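Local structure of monomethylamine methyltransferase mtmB1 (Methanosarcina barkeri, 1NTH) at the interface of chains A and B. The protein catalyses the transfer of the methyl group from monomethylamine to the corrinoid cofactor of its partner protein MtmC, a step of methanogenesis from methylamine. Coordinates in Å, arbitrary orientation; residue numbers count along the deposited sequence, not the author numbering. Chains: chain A/B, Monomethylamine methyltransferase mtmB1.

Contact 1: the interface of chains A and B. Residues chain A 10, 214, 244, 247-248, 251; chain B 174, 177-178, 181, 215.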
ATOM      1  N   TYR A  10     -14.180  -4.251 -27.139  1.00 17.53           N
ATOM      2  CA  TYR A  10     -13.475  -3.687 -28.281  1.00 18.80           C
ATOM      3  C   TYR A  10     -14.036  -4.268 -29.573  1.00 20.04           C
ATOM      4  O   TYR A  10     -14.210  -3.548 -30.559  1.00 20.08           O
ATOM      5  CB  TYR A  10     -11.975  -3.965 -28.163  1.00 19.06           C
ATOM      6  CG  TYR A  10     -11.401  -3.426 -26.874  1.00 19.44           C
ATOM      7  CD1 TYR A  10     -11.155  -4.269 -25.791  1.00 21.48           C
ATOM      8  CD2 TYR A  10     -11.165  -2.062 -26.716  1.00 19.68           C
ATOM      9  CE1 TYR A  10     -10.692  -3.767 -24.577  1.00 19.22           C
ATOM     10  CE2 TYR A  10     -10.700  -1.547 -25.503  1.00 19.41           C
ATOM     11  CZ  TYR A  10     -10.470  -2.404 -24.441  1.00 19.62           C
ATOM     12  OH  TYR A  10     -10.029  -1.898 -23.238  1.00 20.07           O
ATOM     13  N   ILE A 214     -16.695   6.768 -14.963  1.00 15.56           N
ATOM     14  CA  ILE A 214     -15.270   6.459 -14.996  1.00 14.36           C
ATOM     15  C   ILE A 214     -14.472   7.167 -13.894  1.00 16.30           C
ATOM     16  O   ILE A 214     -13.418   6.681 -13.479  1.00 16.27           O
ATOM     17  CB  ILE A 214     -14.700   6.781 -16.406  1.00 15.57           C
ATOM     18  CG1 ILE A 214     -15.273   5.771 -17.408  1.00 14.36           C
ATOM     19  CG2 ILE A 214     -13.170   6.725 -16.409  1.00 15.20           C
ATOM     20  CD1 ILE A 214     -14.971   6.084 -18.868  1.00 15.88           C
ATOM     21  N   SER A 244     -17.450   2.045 -23.346  1.00 17.39           N
ATOM     22  CA  SER A 244     -16.224   2.677 -22.860  1.00 17.32           C
ATOM     23  C   SER A 244     -16.084   2.461 -21.360  1.00 16.54           C
ATOM     24  O   SER A 244     -14.977   2.282 -20.857  1.00 16.39           O
ATOM     25  CB  SER A 244     -16.221   4.177 -23.165  1.00 18.61           C
ATOM     26  OG  SER A 244     -15.856   4.403 -24.513  1.00 20.40           O
ATOM     27  N   ALA A 247     -14.613  -0.923 -20.730  1.00 13.73           N
ATOM     28  CA  ALA A 247     -13.171  -0.958 -20.981  1.00 13.90           C
ATOM     29  C   ALA A 247     -12.409  -0.430 -19.772  1.00 14.00           C
ATOM     30  O   ALA A 247     -11.327  -0.918 -19.442  1.00 14.88           O
ATOM     31  CB  ALA A 247     -12.834  -0.123 -22.208  1.00 14.16           C
ATOM     32  N   HIS A 248     -12.977   0.583 -19.131  1.00 13.67           N
ATOM     33  CA  HIS A 248     -12.368   1.186 -17.953  1.00 13.39           C
ATOM     34  C   HIS A 248     -12.370   0.215 -16.769  1.00 14.19           C
ATOM     35  O   HIS A 248     -11.342   0.031 -16.106  1.00 13.95           O
ATOM     36  CB  HIS A 248     -13.120   2.472 -17.597  1.00 14.71           C
ATOM     37  CG  HIS A 248     -12.830   2.981 -16.221  1.00 14.65           C
ATOM     38  ND1 HIS A 248     -13.774   2.986 -15.219  1.00 18.42           N
ATOM     39  CD2 HIS A 248     -11.700   3.492 -15.679  1.00 12.51           C
ATOM     40  CE1 HIS A 248     -13.238   3.481 -14.116  1.00 13.70           C
ATOM     41  NE2 HIS A 248     -11.981   3.796 -14.371  1.00 17.38           N
ATOM     42  N   GLY A 251      -9.880  -2.501 -17.357  1.00 13.98           N
ATOM     43  CA  GLY A 251      -8.524  -1.992 -17.226  1.00 13.70           C
ATOM     44  C   GLY A 251      -8.066  -1.738 -15.805  1.00 14.06           C
ATOM     45  O   GLY A 251      -6.867  -1.569 -15.568  1.00 15.32           O
TER
ATOM     46  N   PRO B 174     -13.952   2.585 -26.821  1.00 17.56           N
ATOM     47  CA  PRO B 174     -13.252   1.897 -25.731  1.00 16.77           C
ATOM     48  C   PRO B 174     -11.742   1.893 -25.959  1.00 16.89           C
ATOM     49  O   PRO B 174     -10.962   1.779 -25.012  1.00 17.23           O
ATOM     50  CB  PRO B 174     -13.862   0.496 -25.752  1.00 15.95           C
ATOM     51  CG  PRO B 174     -14.289   0.325 -27.200  1.00 16.54           C
ATOM     52  CD  PRO B 174     -14.890   1.676 -27.502  1.00 16.36           C
ATOM     53  N   VAL B 177     -10.031   4.675 -24.088  1.00 15.61           N
ATOM     54  CA  VAL B 177      -9.846   4.360 -22.670  1.00 15.85           C
ATOM     55  C   VAL B 177      -8.641   3.434 -22.527  1.00 14.94           C
ATOM     56  O   VAL B 177      -7.771   3.652 -21.678  1.00 16.10           O
ATOM     57  CB  VAL B 177     -11.100   3.670 -22.075  1.00 15.47           C
ATOM     58  CG1 VAL B 177     -10.778   3.051 -20.714  1.00 14.99           C
ATOM     59  CG2 VAL B 177     -12.221   4.692 -21.917  1.00 15.75           C
ATOM     60  N   LEU B 178      -8.588   2.400 -23.364  1.00 14.25           N
ATOM     61  CA  LEU B 178      -7.476   1.453 -23.325  1.00 15.07           C
ATOM     62  C   LEU B 178      -6.148   2.181 -23.532  1.00 16.10           C
ATOM     63  O   LEU B 178      -5.177   1.937 -22.810  1.00 16.70           O
ATOM     64  CB  LEU B 178      -7.655   0.372 -24.403  1.00 15.47           C
ATOM     65  CG  LEU B 178      -6.536  -0.671 -24.512  1.00 17.81           C
ATOM     66  CD1 LEU B 178      -6.399  -1.419 -23.191  1.00 18.95           C
ATOM     67  CD2 LEU B 178      -6.846  -1.643 -25.646  1.00 19.81           C
ATOM     68  N   LYS B 181      -4.957   4.371 -20.432  1.00 15.23           N
ATOM     69  CA  LYS B 181      -4.333   3.615 -19.349  1.00 14.34           C
ATOM     70  C   LYS B 181      -3.014   3.006 -19.811  1.00 15.84           C
ATOM     71  O   LYS B 181      -1.999   3.093 -19.117  1.00 15.41           O
ATOM     72  CB  LYS B 181      -5.255   2.489 -18.869  1.00 14.87           C
ATOM     73  CG  LYS B 181      -6.577   2.948 -18.270  1.00 14.54           C
ATOM     74  CD  LYS B 181      -7.349   1.754 -17.724  1.00 16.25           C
ATOM     75  CE  LYS B 181      -8.776   2.120 -17.319  1.00 16.50           C
ATOM     76  NZ  LYS B 181      -8.842   3.062 -16.163  1.00 15.89           N
ATOM     77  N   SER B 215      -9.945   8.352 -17.434  1.00 15.98           N
ATOM     78  CA  SER B 215      -9.634   6.937 -17.236  1.00 15.19           C
ATOM     79  C   SER B 215      -8.138   6.669 -17.065  1.00 16.15           C
ATOM     80  O   SER B 215      -7.750   5.565 -16.686  1.00 16.02           O
ATOM     81  CB  SER B 215     -10.136   6.106 -18.422  1.00 17.54           C
ATOM     82  OG  SER B 215      -9.306   6.289 -19.559  1.00 18.13           O
TER
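A:His248 meets the bent end of B:Lys181 at ring carbon CD2, the two side chains crossing at about a right angle: CE of the lysine lies 3.6 Å from CD2 of A:His248. Its CD also faces the backbone of A:Gly251, 4.0 Å from CA and nearly one helical turn on from the histidine. Beside them, CG2 of A:Ile214 touches CA of B:Ser215 at 3.6 Å. Between the lysine and A:Tyr10, B:Val177 presses CG1 against the backbone of A:His248, 3.7 Å from CA, while CB of A:Ala247 abuts CB of B:Pro174. A:Tyr10 closes the other end: ring carbon CE2 is 3.8 Å from CB of B:Pro174, and the phenol OH comes within 3.5 Å of CB of B:Leu178, whose side chain runs across the tyrosine at a right angle.

These contacts are positioned from behind. The lysine chain is extended until its last torsion (chi4 -66°), where the turn points the amino nitrogen NZ of B:Lys181 to the carbonyl O of B:Ser215. This hydrogen bond (2.8 Å), in the carbonyl plane and on a lone pair, holds the amine end from within chain B. CG2 of A:Ile214 sits 3.6 Å above the centre of the A:His248 ring, covering one face, which probably restricts rotation of the ring. Helix 240-251 of one subunit is thus packed on helix 174-193 of the other, a mainly apolar contact that helps hold the subunits of the hexamer together.

Contact 2: the interface of chains A and B. Residues chain A 5, 8, 10; chain B 165, 174, 178.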
ATOM      1  N   LYS A   5     -11.308 -14.685 -31.609  1.00 24.33           N
ATOM      2  CA  LYS A   5     -10.782 -14.318 -30.300  1.00 22.98           C
ATOM      3  C   LYS A   5     -11.951 -14.204 -29.338  1.00 21.48           C
ATOM      4  O   LYS A   5     -13.090 -14.005 -29.765  1.00 20.35           O
ATOM      5  CB  LYS A   5     -10.044 -12.975 -30.368  1.00 23.90           C
ATOM      6  CG  LYS A   5     -10.931 -11.788 -30.731  1.00 26.36           C
ATOM      7  CD  LYS A   5     -10.166 -10.467 -30.701  1.00 27.24           C
ATOM      8  CE  LYS A   5      -9.750 -10.069 -29.286  1.00 27.74           C
ATOM      9  NZ  LYS A   5     -10.926  -9.809 -28.402  1.00 27.62           N
ATOM     10  N   ASP A   8     -15.016  -9.221 -26.716  1.00 18.14           N
ATOM     11  CA  ASP A   8     -14.945  -8.185 -25.690  1.00 19.39           C
ATOM     12  C   ASP A   8     -15.513  -6.865 -26.205  1.00 19.73           C
ATOM     13  O   ASP A   8     -15.912  -6.760 -27.369  1.00 19.02           O
ATOM     14  CB  ASP A   8     -13.507  -7.992 -25.175  1.00 20.09           C
ATOM     15  CG  ASP A   8     -12.523  -7.633 -26.270  1.00 23.01           C
ATOM     16  OD1 ASP A   8     -12.918  -6.945 -27.234  1.00 21.79           O
ATOM     17  OD2 ASP A   8     -11.339  -8.027 -26.151  1.00 24.40           O
ATOM     18  N   TYR A  10     -14.180  -4.251 -27.139  1.00 17.53           N
ATOM     19  CA  TYR A  10     -13.475  -3.687 -28.281  1.00 18.80           C
ATOM     20  C   TYR A  10     -14.036  -4.268 -29.573  1.00 20.04           C
ATOM     21  O   TYR A  10     -14.210  -3.548 -30.559  1.00 20.08           O
ATOM     22  CB  TYR A  10     -11.975  -3.965 -28.163  1.00 19.06           C
ATOM     23  CG  TYR A  10     -11.401  -3.426 -26.874  1.00 19.44           C
ATOM     24  CD1 TYR A  10     -11.155  -4.269 -25.791  1.00 21.48           C
ATOM     25  CD2 TYR A  10     -11.165  -2.062 -26.716  1.00 19.68           C
ATOM     26  CE1 TYR A  10     -10.692  -3.767 -24.577  1.00 19.22           C
ATOM     27  CE2 TYR A  10     -10.700  -1.547 -25.503  1.00 19.41           C
ATOM     28  CZ  TYR A  10     -10.470  -2.404 -24.441  1.00 19.62           C
ATOM     29  OH  TYR A  10     -10.029  -1.898 -23.238  1.00 20.07           O
TER
ATOM     30  N   ARG B 165      -3.396  -2.200 -29.723  1.00 19.96           N
ATOM     31  CA  ARG B 165      -3.905  -3.492 -30.164  1.00 21.53           C
ATOM     32  C   ARG B 165      -4.287  -3.399 -31.644  1.00 21.98           C
ATOM     33  O   ARG B 165      -5.267  -3.993 -32.098  1.00 21.40           O
ATOM     34  CB  ARG B 165      -5.091  -3.947 -29.299  1.00 23.41           C
ATOM     35  CG  ARG B 165      -4.629  -4.757 -28.086  1.00 24.27           C
ATOM     36  CD  ARG B 165      -5.725  -5.016 -27.063  1.00 25.39           C
ATOM     37  NE  ARG B 165      -6.857  -5.769 -27.595  1.00 23.60           N
ATOM     38  CZ  ARG B 165      -7.876  -6.189 -26.852  1.00 22.89           C
ATOM     39  NH1 ARG B 165      -7.894  -5.933 -25.550  1.00 20.20           N
ATOM     40  NH2 ARG B 165      -8.886  -6.845 -27.408  1.00 22.85           N
ATOM     41  N   PRO B 174     -13.952   2.585 -26.821  1.00 17.56           N
ATOM     42  CA  PRO B 174     -13.252   1.897 -25.731  1.00 16.77           C
ATOM     43  C   PRO B 174     -11.742   1.893 -25.959  1.00 16.89           C
ATOM     44  O   PRO B 174     -10.962   1.779 -25.012  1.00 17.23           O
ATOM     45  CB  PRO B 174     -13.862   0.496 -25.752  1.00 15.95           C
ATOM     46  CG  PRO B 174     -14.289   0.325 -27.200  1.00 16.54           C
ATOM     47  CD  PRO B 174     -14.890   1.676 -27.502  1.00 16.36           C
ATOM     48  N   LEU B 178      -8.588   2.400 -23.364  1.00 14.25           N
ATOM     49  CA  LEU B 178      -7.476   1.453 -23.325  1.00 15.07           C
ATOM     50  C   LEU B 178      -6.148   2.181 -23.532  1.00 16.10           C
ATOM     51  O   LEU B 178      -5.177   1.937 -22.810  1.00 16.70           O
ATOM     52  CB  LEU B 178      -7.655   0.372 -24.403  1.00 15.47           C
ATOM     53  CG  LEU B 178      -6.536  -0.671 -24.512  1.00 17.81           C
ATOM     54  CD1 LEU B 178      -6.399  -1.419 -23.191  1.00 18.95           C
ATOM     55  CD2 LEU B 178      -6.846  -1.643 -25.646  1.00 19.81           C
TER
HETATM   56  O   HOH W   1      -9.982  -7.044 -23.599  1.00 21.67           O
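This is a polar patch with an aromatic flank, part of a two-fold symmetric interface between identical subunits; it ties the N-terminal segment of one subunit to a loop of the other. Since the protein is a dimer of homotrimers, such a two-fold contact probably helps join the trimers. The central pair is A:Asp8 and B:Arg165, which reach toward each other tip to tip. Guanidinium nitrogen NH2 of B:Arg165 forms a salt bridge and hydrogen bond to carboxylate oxygen OD2 of A:Asp8 at 3.0 Å, nearly straight at 165° at the hydrogen. The oxygen lies in the guanidinium plane and is met on its syn side, although the two planar groups are turned 58° apart.

A:Lys5 supplies a second donor from the same chain as the aspartate: its NZ is 2.9 Å from OD2 of A:Asp8 and approaches from above the carboxylate plane. Bends at chi3 and chi4 curl the lysine end back onto this oxygen. Two cationic groups thus share one carboxylate oxygen, which would be expected to favour its anionic form and to offset the repulsion between them.

B:Arg165 also crosses A:Tyr10 at about a right angle. Its CZ is 3.9 Å from ring carbon CD1 of A:Tyr10, with the planes too steeply inclined for a parallel stack. NH1 of B:Arg165 lies near CD1 and CE1 of the tyrosine, while B:Pro174 and B:Leu178 touch it elsewhere. Water 1 completes the bridge, 3.1 Å from OD2 of A:Asp8 and 3.1 Å from NH1 of B:Arg165.

Contact 1 and contact 2 are neighbouring parts of one interface, with the centres of their C-alpha atoms about 9 Å apart. They share A:Tyr10, B:Pro174 and B:Leu178, so the tyrosine at the start of helix 9-18, with the two chain B residues it touches, joins a largely apolar helix pairing to a charged, water-linked margin. Helix 174-193 of chain B contributes to both, whereas helix 240-251 of chain A enters contact 1 and the segment preceding helix 9-18 enters contact 2. Two-fold symmetry repeats the pair with chains exchanged, so each subunit provides both halves of this combined surface to the hexamer.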